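Peptide amidase (Stenotrophomonas maltophilia, PDB 1M22) probably hydrolyses carboxamide bonds, such as the C-terminal amide of peptides, as a member of the amidase signature family. Local coordinates at residues Leu284-Met289 with Gly452-Leu457; Ala332-Tyr337 with Arg346-Leu351; Asp350-Asn355 with Glu369-Ala374; Gly443-Thr448 with Pro471-Met476; Leu461-Thr466 with Glu475-Tyr480. All coordinates share one frame; numbering follows the deposited sequence.

Interaction 1 of 5, residues Leu284-Met289 with Gly452-Leu457; sequences LKYRGM and GQIDGL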
# COMPACT_ATOMS: atom_id res chain seq x y z
N LEU A 284 -18.55 -4.52 -12.47
CA LEU A 284 -18.98 -3.43 -13.34
C LEU A 284 -20.45 -3.09 -13.09
O LEU A 284 -20.90 -1.98 -13.40
CB LEU A 284 -18.80 -3.81 -14.81
CG LEU A 284 -17.39 -4.08 -15.34
CD1 LEU A 284 -17.47 -4.48 -16.80
CD2 LEU A 284 -16.52 -2.84 -15.17
N LYS A 285 -21.20 -4.05 -12.54
CA LYS A 285 -22.62 -3.85 -12.27
C LYS A 285 -22.92 -3.59 -10.80
O LYS A 285 -24.08 -3.59 -10.39
CB LYS A 285 -23.42 -5.06 -12.76
CG LYS A 285 -23.17 -5.42 -14.22
CD LYS A 285 -23.33 -4.21 -15.15
CE LYS A 285 -24.75 -3.67 -15.15
NZ LYS A 285 -24.88 -2.50 -16.06
N TYR A 286 -21.88 -3.37 -10.02
CA TYR A 286 -22.02 -3.07 -8.60
C TYR A 286 -22.90 -1.83 -8.50
O TYR A 286 -22.79 -0.91 -9.32
CB TYR A 286 -20.63 -2.82 -8.01
CG TYR A 286 -20.57 -2.48 -6.54
CD1 TYR A 286 -20.69 -1.16 -6.11
CD2 TYR A 286 -20.36 -3.47 -5.58
CE1 TYR A 286 -20.58 -0.83 -4.76
CE2 TYR A 286 -20.26 -3.15 -4.23
CZ TYR A 286 -20.36 -1.83 -3.83
OH TYR A 286 -20.23 -1.50 -2.50
N ARG A 287 -23.80 -1.80 -7.52
CA ARG A 287 -24.71 -0.67 -7.35
C ARG A 287 -24.02 0.70 -7.41
O ARG A 287 -23.17 1.01 -6.57
CB ARG A 287 -25.48 -0.80 -6.03
CG ARG A 287 -26.59 0.23 -5.86
CD ARG A 287 -27.26 0.11 -4.50
NE ARG A 287 -26.36 0.47 -3.40
CZ ARG A 287 -25.86 1.69 -3.21
NH1 ARG A 287 -26.17 2.67 -4.05
NH2 ARG A 287 -25.04 1.92 -2.19
N GLY A 288 -24.40 1.51 -8.39
CA GLY A 288 -23.84 2.83 -8.55
C GLY A 288 -22.56 2.90 -9.36
O GLY A 288 -22.07 3.98 -9.67
N MET A 289 -22.02 1.74 -9.73
CA MET A 289 -20.77 1.68 -10.49
C MET A 289 -20.86 1.98 -11.99
O MET A 289 -19.99 2.67 -12.53
CB MET A 289 -20.12 0.31 -10.29
CG MET A 289 -18.65 0.24 -10.73
SD MET A 289 -17.54 1.20 -9.67
CE MET A 289 -17.37 0.10 -8.28
N GLY A 452 -14.10 8.71 -8.41
CA GLY A 452 -15.40 9.21 -8.02
C GLY A 452 -15.87 8.65 -6.70
O GLY A 452 -15.09 8.12 -5.92
N GLN A 453 -17.17 8.78 -6.45
CA GLN A 453 -17.76 8.28 -5.22
C GLN A 453 -19.16 7.76 -5.48
O GLN A 453 -19.79 8.12 -6.47
CB GLN A 453 -17.84 9.40 -4.16
CG GLN A 453 -16.50 9.96 -3.71
CD GLN A 453 -16.65 11.08 -2.69
OE1 GLN A 453 -15.66 11.57 -2.14
NE2 GLN A 453 -17.89 11.48 -2.43
N ILE A 454 -19.62 6.90 -4.59
CA ILE A 454 -20.97 6.36 -4.65
C ILE A 454 -21.51 6.63 -3.25
O ILE A 454 -20.97 6.14 -2.26
CB ILE A 454 -20.99 4.84 -4.92
CG1 ILE A 454 -20.41 4.55 -6.31
CG2 ILE A 454 -22.43 4.32 -4.83
CD1 ILE A 454 -20.32 3.08 -6.65
N ASP A 455 -22.56 7.45 -3.17
CA ASP A 455 -23.16 7.79 -1.89
C ASP A 455 -22.14 8.38 -0.91
O ASP A 455 -22.20 8.12 0.29
CB ASP A 455 -23.82 6.56 -1.26
CG ASP A 455 -24.93 5.98 -2.12
OD1 ASP A 455 -25.85 6.74 -2.49
OD2 ASP A 455 -24.88 4.78 -2.43
N GLY A 456 -21.21 9.18 -1.44
CA GLY A 456 -20.21 9.81 -0.60
C GLY A 456 -18.99 8.98 -0.24
O GLY A 456 -18.09 9.46 0.45
N LEU A 457 -18.93 7.74 -0.71
CA LEU A 457 -17.80 6.86 -0.42
C LEU A 457 -16.95 6.68 -1.67
O LEU A 457 -17.46 6.39 -2.75
CB LEU A 457 -18.32 5.51 0.08
CG LEU A 457 -19.17 5.59 1.36
CD1 LEU A 457 -19.73 4.22 1.70
CD2 LEU A 457 -18.33 6.12 2.51
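Ile454 reaches across to the backbone of Arg287 and Gly288, while next to it Asp455 pairs with the Arg287 side chain. Ile454 has the largest share of the buried surface. Its CD1, anti to CA (chi2 177°), ends 3.5 Å from the carbonyl carbon of Gly288 and equally close to Arg287 O. The methyl therefore rests on the type II turn Tyr286-Met289, where glycine at the third position lets it settle on bare main chain. One rim carbon of the Tyr286 ring, CD1, meets the same methyl near the ring plane, and the hydroxyl of that tyrosine bonds to Val420 N.

The polar half lies further out. The Arg287 chain bends at chi3 and presents NH1 and NH2 end-on to a single oxygen, Asp455 OD2. NH2 stands 2.9 Å from OD2, nearly along the C-O axis, whereas NH1, 3.0 Å from OD2, is met by the syn lone pair of that oxygen. OD2 lies close to the guanidinium plane, but the carboxylate is twisted from it by 35°, and both bonds are bent.

Ile454 and Asp455 are the first two residues of the type I' turn that closes the hairpin between strands 446-454 and 457-464. The chemistry thus divides by depth: a buried methyl seats the hairpin on the loop before helix 289-302, and an exposed salt bridge, probably softened by solvent, ties the same turn at the surface.

Interaction 2 of 5, residues Ala332-Tyr337 with Arg346-Leu351; sequences AGLERY and RSLADL
Glu335 in helix 319-340 and Ser347, the N-cap of helix 348-357, bring their CA atoms to 5.4 Å, so one helix meets the first turn of the next. Glu335 spans the gap with its side chain. CG lies anti to the carbonyl carbon (chi1 -56°), and the chain runs extended beyond it to carry OE2 to the amide of Leu348. Leu348 N donates to OE2 over 2.9 Å in an almost straight bond (174°) that uses the anti lone pair of the carboxylate. A water donates to the same oxygen and accepts from Ala349 N, 3.0 Å from the water oxygen. Ser347 OG takes the following amide, Asp350 N, at 3.1 Å, and Ser347 CB packs 3.4 Å from Glu335 OE2. A second water joins the two backbones by donating to both Glu335 O and Arg346 O.

Beneath this polar layer Leu334 and Leu348 cross at about a right angle, with Leu334 CD2 4.0 Å from Leu348 CD1. The same Leu334 methyl approaches Leu351 CD2, and Trp133 of helix 132-135 touches both Leu334 and Leu351.

Three successive amides at the start of helix 348-357 thus have side-chain or water acceptors, though Asp350 N also bonds weakly to Ser347 O. A carboxylate placed at this positive helix end would be expected to be stabilised as the anion and to strengthen the capping in return.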
# COMPACT_ATOMS: atom_id res chain seq x y z
N ALA A 332 7.69 -19.87 7.15
CA ALA A 332 9.11 -19.77 6.84
C ALA A 332 9.63 -18.34 6.96
O ALA A 332 10.65 -18.09 7.60
CB ALA A 332 9.38 -20.30 5.44
N GLY A 333 8.92 -17.40 6.34
CA GLY A 333 9.33 -16.01 6.37
C GLY A 333 9.27 -15.35 7.74
O GLY A 333 10.20 -14.63 8.13
N LEU A 334 8.19 -15.58 8.47
CA LEU A 334 8.05 -14.98 9.79
C LEU A 334 9.13 -15.47 10.74
O LEU A 334 9.73 -14.68 11.47
CB LEU A 334 6.67 -15.28 10.38
CG LEU A 334 6.42 -14.59 11.73
CD1 LEU A 334 6.39 -13.07 11.53
CD2 LEU A 334 5.10 -15.07 12.31
N GLU A 335 9.40 -16.77 10.73
CA GLU A 335 10.42 -17.30 11.62
C GLU A 335 11.80 -16.79 11.22
O GLU A 335 12.63 -16.52 12.08
CB GLU A 335 10.34 -18.83 11.67
CG GLU A 335 8.95 -19.32 12.08
CD GLU A 335 8.92 -20.76 12.58
OE1 GLU A 335 9.62 -21.61 12.00
OE2 GLU A 335 8.17 -21.03 13.54
N ARG A 336 12.05 -16.64 9.92
CA ARG A 336 13.34 -16.12 9.47
C ARG A 336 13.47 -14.67 9.96
O ARG A 336 14.52 -14.25 10.43
CB ARG A 336 13.45 -16.16 7.94
CG ARG A 336 14.76 -15.58 7.40
CD ARG A 336 14.95 -15.89 5.92
NE ARG A 336 13.98 -15.21 5.06
CZ ARG A 336 14.03 -13.92 4.76
NH1 ARG A 336 15.00 -13.15 5.24
NH2 ARG A 336 13.10 -13.39 3.97
N TYR A 337 12.38 -13.90 9.84
CA TYR A 337 12.39 -12.51 10.28
C TYR A 337 12.65 -12.42 11.78
O TYR A 337 13.46 -11.60 12.22
CB TYR A 337 11.05 -11.84 9.92
CG TYR A 337 10.86 -10.47 10.54
CD1 TYR A 337 10.47 -10.34 11.87
CD2 TYR A 337 11.09 -9.31 9.80
CE1 TYR A 337 10.33 -9.09 12.46
CE2 TYR A 337 10.95 -8.05 10.39
CZ TYR A 337 10.58 -7.95 11.72
OH TYR A 337 10.45 -6.73 12.33
N ARG A 346 10.40 -16.29 18.94
CA ARG A 346 11.34 -17.05 18.12
C ARG A 346 10.68 -17.97 17.11
O ARG A 346 11.32 -18.43 16.17
CB ARG A 346 12.26 -17.88 19.03
CG ARG A 346 13.04 -17.05 20.04
CD ARG A 346 13.66 -17.93 21.12
NE ARG A 346 14.60 -18.90 20.59
CZ ARG A 346 15.74 -18.59 19.97
NH1 ARG A 346 16.08 -17.32 19.80
NH2 ARG A 346 16.53 -19.56 19.53
N SER A 347 9.38 -18.22 17.29
CA SER A 347 8.67 -19.10 16.37
C SER A 347 7.21 -18.73 16.26
O SER A 347 6.68 -17.94 17.05
CB SER A 347 8.77 -20.54 16.87
OG SER A 347 8.06 -20.70 18.08
N LEU A 348 6.55 -19.31 15.26
CA LEU A 348 5.14 -19.07 15.05
C LEU A 348 4.40 -19.69 16.23
O LEU A 348 3.38 -19.18 16.68
CB LEU A 348 4.69 -19.69 13.72
CG LEU A 348 3.23 -19.54 13.31
CD1 LEU A 348 2.75 -18.11 13.53
CD2 LEU A 348 3.09 -19.94 11.85
N ALA A 349 4.93 -20.80 16.74
CA ALA A 349 4.32 -21.47 17.89
C ALA A 349 4.31 -20.53 19.10
O ALA A 349 3.35 -20.51 19.86
CB ALA A 349 5.08 -22.75 18.22
N ASP A 350 5.38 -19.75 19.27
CA ASP A 350 5.45 -18.80 20.38
C ASP A 350 4.37 -17.74 20.25
O ASP A 350 3.78 -17.33 21.25
CB ASP A 350 6.81 -18.09 20.43
CG ASP A 350 7.97 -19.02 20.71
OD1 ASP A 350 7.78 -20.00 21.46
OD2 ASP A 350 9.07 -18.75 20.19
N LEU A 351 4.11 -17.30 19.02
CA LEU A 351 3.09 -16.29 18.79
C LEU A 351 1.71 -16.85 19.10
O LEU A 351 0.89 -16.19 19.75
CB LEU A 351 3.14 -15.80 17.33
CG LEU A 351 2.03 -14.84 16.89
CD1 LEU A 351 2.03 -13.61 17.77
CD2 LEU A 351 2.24 -14.46 15.43
O HOH W 1 6.59 -22.72 15.10
O HOH W 2 13.25 -17.80 14.49

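Interaction 3 of 5, residues Asp350-Asn355 with Glu369-Ala374; sequences DLIAFN and ELLVEA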
# COMPACT_ATOMS: atom_id res chain seq x y z
N ASP A 350 5.38 -19.75 19.27
CA ASP A 350 5.45 -18.80 20.38
C ASP A 350 4.37 -17.74 20.25
O ASP A 350 3.78 -17.33 21.25
CB ASP A 350 6.81 -18.09 20.43
CG ASP A 350 7.97 -19.02 20.71
OD1 ASP A 350 7.78 -20.00 21.46
OD2 ASP A 350 9.07 -18.75 20.19
N LEU A 351 4.11 -17.30 19.02
CA LEU A 351 3.09 -16.29 18.79
C LEU A 351 1.71 -16.85 19.10
O LEU A 351 0.89 -16.19 19.75
CB LEU A 351 3.14 -15.80 17.33
CG LEU A 351 2.03 -14.84 16.89
CD1 LEU A 351 2.03 -13.61 17.77
CD2 LEU A 351 2.24 -14.46 15.43
N ILE A 352 1.45 -18.06 18.63
CA ILE A 352 0.17 -18.72 18.88
C ILE A 352 -0.05 -18.86 20.38
O ILE A 352 -1.15 -18.62 20.89
CB ILE A 352 0.13 -20.10 18.20
CG1 ILE A 352 0.11 -19.92 16.68
CG2 ILE A 352 -1.09 -20.89 18.67
CD1 ILE A 352 0.29 -21.20 15.89
N ALA A 353 1.00 -19.24 21.10
CA ALA A 353 0.92 -19.41 22.55
C ALA A 353 0.69 -18.06 23.23
O ALA A 353 -0.07 -17.97 24.19
CB ALA A 353 2.21 -20.04 23.07
N PHE A 354 1.33 -17.01 22.72
CA PHE A 354 1.17 -15.68 23.29
C PHE A 354 -0.27 -15.21 23.19
O PHE A 354 -0.84 -14.72 24.17
CB PHE A 354 2.09 -14.67 22.59
CG PHE A 354 1.88 -13.25 23.04
CD1 PHE A 354 0.85 -12.48 22.52
CD2 PHE A 354 2.70 -12.69 24.02
CE1 PHE A 354 0.63 -11.17 22.96
CE2 PHE A 354 2.50 -11.38 24.46
CZ PHE A 354 1.46 -10.62 23.93
N ASN A 355 -0.87 -15.35 22.02
CA ASN A 355 -2.25 -14.92 21.84
C ASN A 355 -3.20 -15.68 22.74
O ASN A 355 -4.18 -15.12 23.24
CB ASN A 355 -2.68 -15.06 20.37
CG ASN A 355 -1.96 -14.09 19.46
OD1 ASN A 355 -1.61 -12.98 19.87
ND2 ASN A 355 -1.76 -14.49 18.21
N GLU A 369 -6.78 -18.67 13.35
CA GLU A 369 -6.79 -19.87 12.52
C GLU A 369 -5.71 -19.93 11.44
O GLU A 369 -5.20 -21.01 11.13
CB GLU A 369 -8.16 -20.04 11.86
CG GLU A 369 -9.31 -20.18 12.86
CD GLU A 369 -10.02 -18.86 13.14
OE1 GLU A 369 -9.40 -17.79 13.00
OE2 GLU A 369 -11.21 -18.91 13.52
N LEU A 370 -5.35 -18.79 10.86
CA LEU A 370 -4.33 -18.78 9.82
C LEU A 370 -2.95 -19.06 10.43
O LEU A 370 -2.13 -19.73 9.82
CB LEU A 370 -4.34 -17.46 9.05
CG LEU A 370 -5.60 -17.25 8.21
CD1 LEU A 370 -5.55 -15.87 7.56
CD2 LEU A 370 -5.71 -18.34 7.15
N LEU A 371 -2.70 -18.53 11.63
CA LEU A 371 -1.43 -18.78 12.30
C LEU A 371 -1.32 -20.28 12.58
O LEU A 371 -0.28 -20.89 12.36
CB LEU A 371 -1.34 -18.02 13.62
CG LEU A 371 -1.46 -16.50 13.61
CD1 LEU A 371 -1.11 -15.97 15.00
CD2 LEU A 371 -0.51 -15.90 12.58
N VAL A 372 -2.42 -20.85 13.08
CA VAL A 372 -2.46 -22.26 13.41
C VAL A 372 -2.26 -23.14 12.18
O VAL A 372 -1.49 -24.10 12.22
CB VAL A 372 -3.81 -22.61 14.09
CG1 VAL A 372 -3.95 -24.13 14.26
CG2 VAL A 372 -3.90 -21.92 15.45
N GLU A 373 -2.93 -22.81 11.08
CA GLU A 373 -2.76 -23.61 9.87
C GLU A 373 -1.35 -23.47 9.31
O GLU A 373 -0.76 -24.45 8.87
CB GLU A 373 -3.80 -23.21 8.81
CG GLU A 373 -3.63 -23.97 7.51
CD GLU A 373 -4.88 -23.99 6.66
OE1 GLU A 373 -5.61 -22.97 6.63
OE2 GLU A 373 -5.13 -25.02 6.00
N ALA A 374 -0.81 -22.25 9.33
CA ALA A 374 0.53 -22.02 8.81
C ALA A 374 1.59 -22.78 9.62
O ALA A 374 2.55 -23.31 9.06
CB ALA A 374 0.84 -20.53 8.81
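Leu371 CD1 touches both Leu351 and Asn355, 3.7 Å from Leu351 CD2 and 3.6 Å from Asn355 ND2; the Leu371 side chain crosses both at about a right angle. CD1 is anti to CA (chi2 -171°), which carries the methyl well clear of its own helix. Ile352 and Leu371 lie alongside, running opposite ways: Ile352 CG1 packs on Leu371 CB, and Ile352 CD1 continues to the main chain, 3.6 Å from Leu371 O. The same CD1 touches Val372 at CA, with the Val372 CG2 methyl a little farther off at 4.3 Å.

With Leu348, which also touches it, Leu371 is a knob in a hole formed by four residues spaced i, i+3, i+4 and i+7 on helix 348-357. Gln368, one residue before 369-374, forms the second shell. Its OE1 accepts from Asn355 ND2 and its NE2 donates to Ile352 O, so the amide nitrogen that faces the leucine methyl also has a hydrogen-bond acceptor in Gln368.

The two short helical segments run roughly antiparallel, at 147°, with axes 10.1 Å apart at their closest. Helix 319-340 adds Phe330 against Leu371 and Ala374, while the loop residue Arg137 touches Leu371 and bonds to its backbone.

Interaction 4 of 5, residues Gly443-Thr448 with Pro471-Met476; sequences GYPSLT and PKLIEM
Pro445 and Leu473 cross at about a right angle, and so do Leu447 and Ile474, where helix 470-484 covers the central mixed sheet of the amidase signature fold. The chain makes the hairpin of strands 446-454 and 457-464 and then returns as this helix over one face of the sheet. Strand 446-448 and helix 471-476 run nearly parallel, at 17°, with their axes 9.2 Å apart.

In the first pair a single methyl does the touching. Leu473 has CG anti to its carbonyl carbon (chi1 -71°), and beyond it CD1 meets the proline ring at CB and CG, 3.7 Å from Pro445 CG. The same methyl lies 3.6 Å from Pro445 O, a carbonyl that probably also accepts from Gly465 N. Pro445 therefore offers both ring and carbonyl to one leucine branch.

Two residues on, Leu447 points its CB to the same helix, as the alternation of a strand requires, and its CD1 is anti to CA (chi2 174°). Ser446 between them turns away to the other face, where it touches Val191 of helix 191-196; its side chain lies about 10 Å from that of the nucleophile Ser189. Val200 and Leu202 of strand 200-203 touch Leu447, and Leu202 also touches Ile474. Just upstream, Gly443 ends helix 436-442 as the C-prime residue of a Schellman motif.

Leu447 CD1 approaches two successive residues of the helix, 4.0 Å from Leu473 O and 4.2 Å from Ile474 CG1.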
# COMPACT_ATOMS: atom_id res chain seq x y z
N GLY A 443 2.76 -11.04 -9.12
CA GLY A 443 3.90 -10.25 -8.69
C GLY A 443 4.09 -9.08 -9.65
O GLY A 443 5.18 -8.53 -9.78
N TYR A 444 3.00 -8.71 -10.33
CA TYR A 444 3.00 -7.63 -11.32
C TYR A 444 2.50 -6.32 -10.71
O TYR A 444 1.80 -6.32 -9.71
CB TYR A 444 2.11 -8.01 -12.50
CG TYR A 444 2.64 -9.12 -13.39
CD1 TYR A 444 3.86 -9.76 -13.12
CD2 TYR A 444 1.93 -9.52 -14.51
CE1 TYR A 444 4.34 -10.78 -13.95
CE2 TYR A 444 2.40 -10.54 -15.35
CZ TYR A 444 3.60 -11.15 -15.06
OH TYR A 444 4.06 -12.15 -15.90
N PRO A 445 2.84 -5.19 -11.34
CA PRO A 445 2.41 -3.89 -10.82
C PRO A 445 0.93 -3.54 -11.01
O PRO A 445 0.31 -3.89 -12.01
CB PRO A 445 3.32 -2.91 -11.55
CG PRO A 445 3.46 -3.55 -12.91
CD PRO A 445 3.67 -5.02 -12.55
N SER A 446 0.39 -2.85 -10.01
CA SER A 446 -1.00 -2.40 -10.04
C SER A 446 -1.02 -1.01 -9.41
O SER A 446 -0.18 -0.68 -8.58
CB SER A 446 -1.92 -3.36 -9.29
OG SER A 446 -1.56 -3.48 -7.93
N LEU A 447 -1.99 -0.19 -9.82
CA LEU A 447 -2.07 1.18 -9.35
C LEU A 447 -3.52 1.64 -9.39
O LEU A 447 -4.18 1.53 -10.43
CB LEU A 447 -1.22 2.05 -10.27
CG LEU A 447 -0.82 3.50 -9.97
CD1 LEU A 447 0.15 3.98 -11.05
CD2 LEU A 447 -2.05 4.39 -9.93
N THR A 448 -4.03 2.15 -8.27
CA THR A 448 -5.40 2.64 -8.23
C THR A 448 -5.42 4.16 -8.13
O THR A 448 -4.61 4.75 -7.41
CB THR A 448 -6.20 2.01 -7.05
OG1 THR A 448 -7.55 2.48 -7.09
CG2 THR A 448 -5.58 2.38 -5.71
N PRO A 471 6.74 2.40 -15.26
CA PRO A 471 6.82 3.67 -16.00
C PRO A 471 5.58 3.93 -16.85
O PRO A 471 5.02 5.03 -16.84
CB PRO A 471 8.08 3.49 -16.86
CG PRO A 471 8.93 2.59 -16.00
CD PRO A 471 7.93 1.57 -15.50
N LYS A 472 5.14 2.91 -17.58
CA LYS A 472 3.97 3.04 -18.44
C LYS A 472 2.68 3.19 -17.63
O LYS A 472 1.81 3.99 -17.99
CB LYS A 472 3.85 1.81 -19.35
CG LYS A 472 2.69 1.87 -20.33
CD LYS A 472 2.48 0.54 -21.05
CE LYS A 472 3.67 0.17 -21.92
NZ LYS A 472 3.43 -1.13 -22.62
N LEU A 473 2.56 2.43 -16.55
CA LEU A 473 1.36 2.53 -15.73
C LEU A 473 1.23 3.92 -15.13
O LEU A 473 0.13 4.47 -15.04
CB LEU A 473 1.37 1.49 -14.61
CG LEU A 473 1.18 0.03 -15.03
CD1 LEU A 473 1.09 -0.84 -13.79
CD2 LEU A 473 -0.09 -0.11 -15.87
N ILE A 474 2.35 4.50 -14.72
CA ILE A 474 2.33 5.84 -14.14
C ILE A 474 1.92 6.87 -15.19
O ILE A 474 1.12 7.76 -14.89
CB ILE A 474 3.70 6.19 -13.53
CG1 ILE A 474 3.89 5.38 -12.24
CG2 ILE A 474 3.79 7.69 -13.24
CD1 ILE A 474 5.28 5.49 -11.63
N GLU A 475 2.46 6.76 -16.40
CA GLU A 475 2.11 7.69 -17.47
C GLU A 475 0.61 7.67 -17.72
O GLU A 475 -0.03 8.71 -17.84
CB GLU A 475 2.77 7.30 -18.80
CG GLU A 475 4.28 7.20 -18.82
CD GLU A 475 4.80 6.90 -20.21
OE1 GLU A 475 4.22 6.02 -20.89
OE2 GLU A 475 5.78 7.54 -20.64
N MET A 476 0.05 6.46 -17.82
CA MET A 476 -1.37 6.30 -18.08
C MET A 476 -2.25 6.78 -16.93
O MET A 476 -3.24 7.48 -17.14
CB MET A 476 -1.66 4.84 -18.41
CG MET A 476 -1.00 4.40 -19.72
SD MET A 476 -1.26 2.68 -20.19
CE MET A 476 -2.89 2.73 -20.69

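Interaction 5 of 5, residues Leu461-Thr466 with Glu475-Tyr480; sequences LLFMGT and EMAYAY
The Tyr480 ring receives Leu461 CD2 over the centre of one face, and the Phe463 ring receives Ala477 CA over one of its own. The leucine methyl sits 3.8 Å from the Tyr480 centroid and only 8° off the ring normal, a CH-pi contact in which CD2 is nearly equidistant from all six ring carbons. Ala477 CA is displaced toward the rim of Phe463: it lies 4.3 Å from the centroid and 4.0 Å from Phe463 CZ. Its methyl, Ala477 CB, reaches CE1 of the same ring.

Helix 470-484 packs here on strand 457-464 of the central mixed sheet of the amidase signature fold, with segments 461-464 and 475-480 running roughly antiparallel at 158°. Leu461 and Phe463, two apart on the strand, both point toward the helix, while Leu462 touches Thr417 and Met464 touches Leu279.

Tyr480 has CG anti to its backbone N (chi1 166°), which leads the ring off toward Leu461. Its CB separately adjoins Phe463 CZ at 4.1 Å. On the preceding turn Met476 offers CB to Phe463 CE2, 4.2 Å away, and its side chain also touches Leu271 and Ile276. Helix 289-302 packs alongside, its Ile293 touching Leu461 and its Ala296 and Leu300 touching Tyr480.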
# COMPACT_ATOMS: atom_id res chain seq x y z
N LEU A 461 -10.16 3.54 -9.75
CA LEU A 461 -9.94 2.90 -11.04
C LEU A 461 -8.58 2.21 -10.94
O LEU A 461 -7.55 2.84 -10.68
CB LEU A 461 -9.91 3.95 -12.16
CG LEU A 461 -9.65 3.40 -13.57
CD1 LEU A 461 -10.81 2.49 -13.98
CD2 LEU A 461 -9.50 4.56 -14.54
N LEU A 462 -8.59 0.90 -11.16
CA LEU A 462 -7.39 0.08 -11.07
C LEU A 462 -6.71 -0.11 -12.42
O LEU A 462 -7.37 -0.36 -13.43
CB LEU A 462 -7.74 -1.30 -10.51
CG LEU A 462 -6.61 -2.31 -10.37
CD1 LEU A 462 -5.74 -1.94 -9.19
CD2 LEU A 462 -7.19 -3.70 -10.19
N PHE A 463 -5.38 0.02 -12.42
CA PHE A 463 -4.56 -0.20 -13.61
C PHE A 463 -3.61 -1.35 -13.28
O PHE A 463 -2.98 -1.36 -12.22
CB PHE A 463 -3.69 1.02 -13.95
CG PHE A 463 -4.45 2.22 -14.44
CD1 PHE A 463 -5.16 3.02 -13.56
CD2 PHE A 463 -4.41 2.58 -15.79
CE1 PHE A 463 -5.83 4.16 -14.00
CE2 PHE A 463 -5.07 3.72 -16.24
CZ PHE A 463 -5.78 4.51 -15.35
N MET A 464 -3.50 -2.32 -14.18
CA MET A 464 -2.59 -3.45 -13.99
C MET A 464 -1.77 -3.65 -15.27
O MET A 464 -2.29 -3.47 -16.37
CB MET A 464 -3.35 -4.75 -13.68
CG MET A 464 -4.09 -4.75 -12.34
SD MET A 464 -4.71 -6.40 -11.89
CE MET A 464 -5.99 -6.63 -13.12
N GLY A 465 -0.51 -4.01 -15.10
CA GLY A 465 0.36 -4.23 -16.25
C GLY A 465 1.27 -5.42 -16.02
O GLY A 465 1.21 -6.06 -14.97
N THR A 466 2.12 -5.72 -16.99
CA THR A 466 3.03 -6.84 -16.84
C THR A 466 4.23 -6.42 -15.98
O THR A 466 4.38 -5.25 -15.64
CB THR A 466 3.51 -7.38 -18.21
OG1 THR A 466 4.18 -8.63 -18.03
CG2 THR A 466 4.46 -6.39 -18.87
N GLU A 475 2.46 6.76 -16.40
CA GLU A 475 2.11 7.69 -17.47
C GLU A 475 0.61 7.67 -17.72
O GLU A 475 -0.03 8.71 -17.84
CB GLU A 475 2.77 7.30 -18.80
CG GLU A 475 4.28 7.20 -18.82
CD GLU A 475 4.80 6.90 -20.21
OE1 GLU A 475 4.22 6.02 -20.89
OE2 GLU A 475 5.78 7.54 -20.64
N MET A 476 0.05 6.46 -17.82
CA MET A 476 -1.37 6.30 -18.08
C MET A 476 -2.25 6.78 -16.93
O MET A 476 -3.24 7.48 -17.14
CB MET A 476 -1.66 4.84 -18.41
CG MET A 476 -1.00 4.40 -19.72
SD MET A 476 -1.26 2.68 -20.19
CE MET A 476 -2.89 2.73 -20.69
N ALA A 477 -1.87 6.41 -15.71
CA ALA A 477 -2.63 6.81 -14.52
C ALA A 477 -2.59 8.32 -14.34
O ALA A 477 -3.59 8.94 -13.99
CB ALA A 477 -2.06 6.11 -13.29
N TYR A 478 -1.43 8.92 -14.57
CA TYR A 478 -1.29 10.37 -14.43
C TYR A 478 -2.16 11.08 -15.47
O TYR A 478 -2.86 12.04 -15.14
CB TYR A 478 0.17 10.78 -14.62
CG TYR A 478 0.41 12.26 -14.48
CD1 TYR A 478 0.39 12.88 -13.24
CD2 TYR A 478 0.66 13.05 -15.61
CE1 TYR A 478 0.61 14.25 -13.11
CE2 TYR A 478 0.88 14.42 -15.49
CZ TYR A 478 0.85 15.01 -14.24
OH TYR A 478 1.07 16.37 -14.11
N ALA A 479 -2.10 10.62 -16.71
CA ALA A 479 -2.89 11.24 -17.78
C ALA A 479 -4.38 11.17 -17.45
O ALA A 479 -5.13 12.12 -17.70
CB ALA A 479 -2.62 10.54 -19.10
N TYR A 480 -4.82 10.05 -16.89
CA TYR A 480 -6.22 9.89 -16.51
C TYR A 480 -6.57 10.84 -15.37
O TYR A 480 -7.58 11.55 -15.40
CB TYR A 480 -6.51 8.45 -16.07
CG TYR A 480 -7.84 8.32 -15.37
CD1 TYR A 480 -9.04 8.36 -16.08
CD2 TYR A 480 -7.91 8.25 -13.98
CE1 TYR A 480 -10.27 8.35 -15.42
CE2 TYR A 480 -9.13 8.24 -13.31
CZ TYR A 480 -10.30 8.29 -14.04
OH TYR A 480 -11.51 8.31 -13.37

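How the interactions relate
Interactions 4 and 5 are buried and apolar: neighbouring strands of one sheet share helix 470-484, and a backbone bond between Leu447 and Phe463 joins them directly. Interaction 1 takes up the far end of the same hairpin, about 20 Å from interaction 5 between centres, where burial is partial and a salt bridge joins the packing. Interactions 2 and 3 form a separate helical cluster on helix 348-357, largely buried although far from the chain's centre, and share Asp350 and Leu351; Leu348 CD2 lies 3.5 Å from Leu371 O between them. Interaction 2 adds capping and waters at the start of that helix, whereas interaction 3, further along, depends on interlocking side chains.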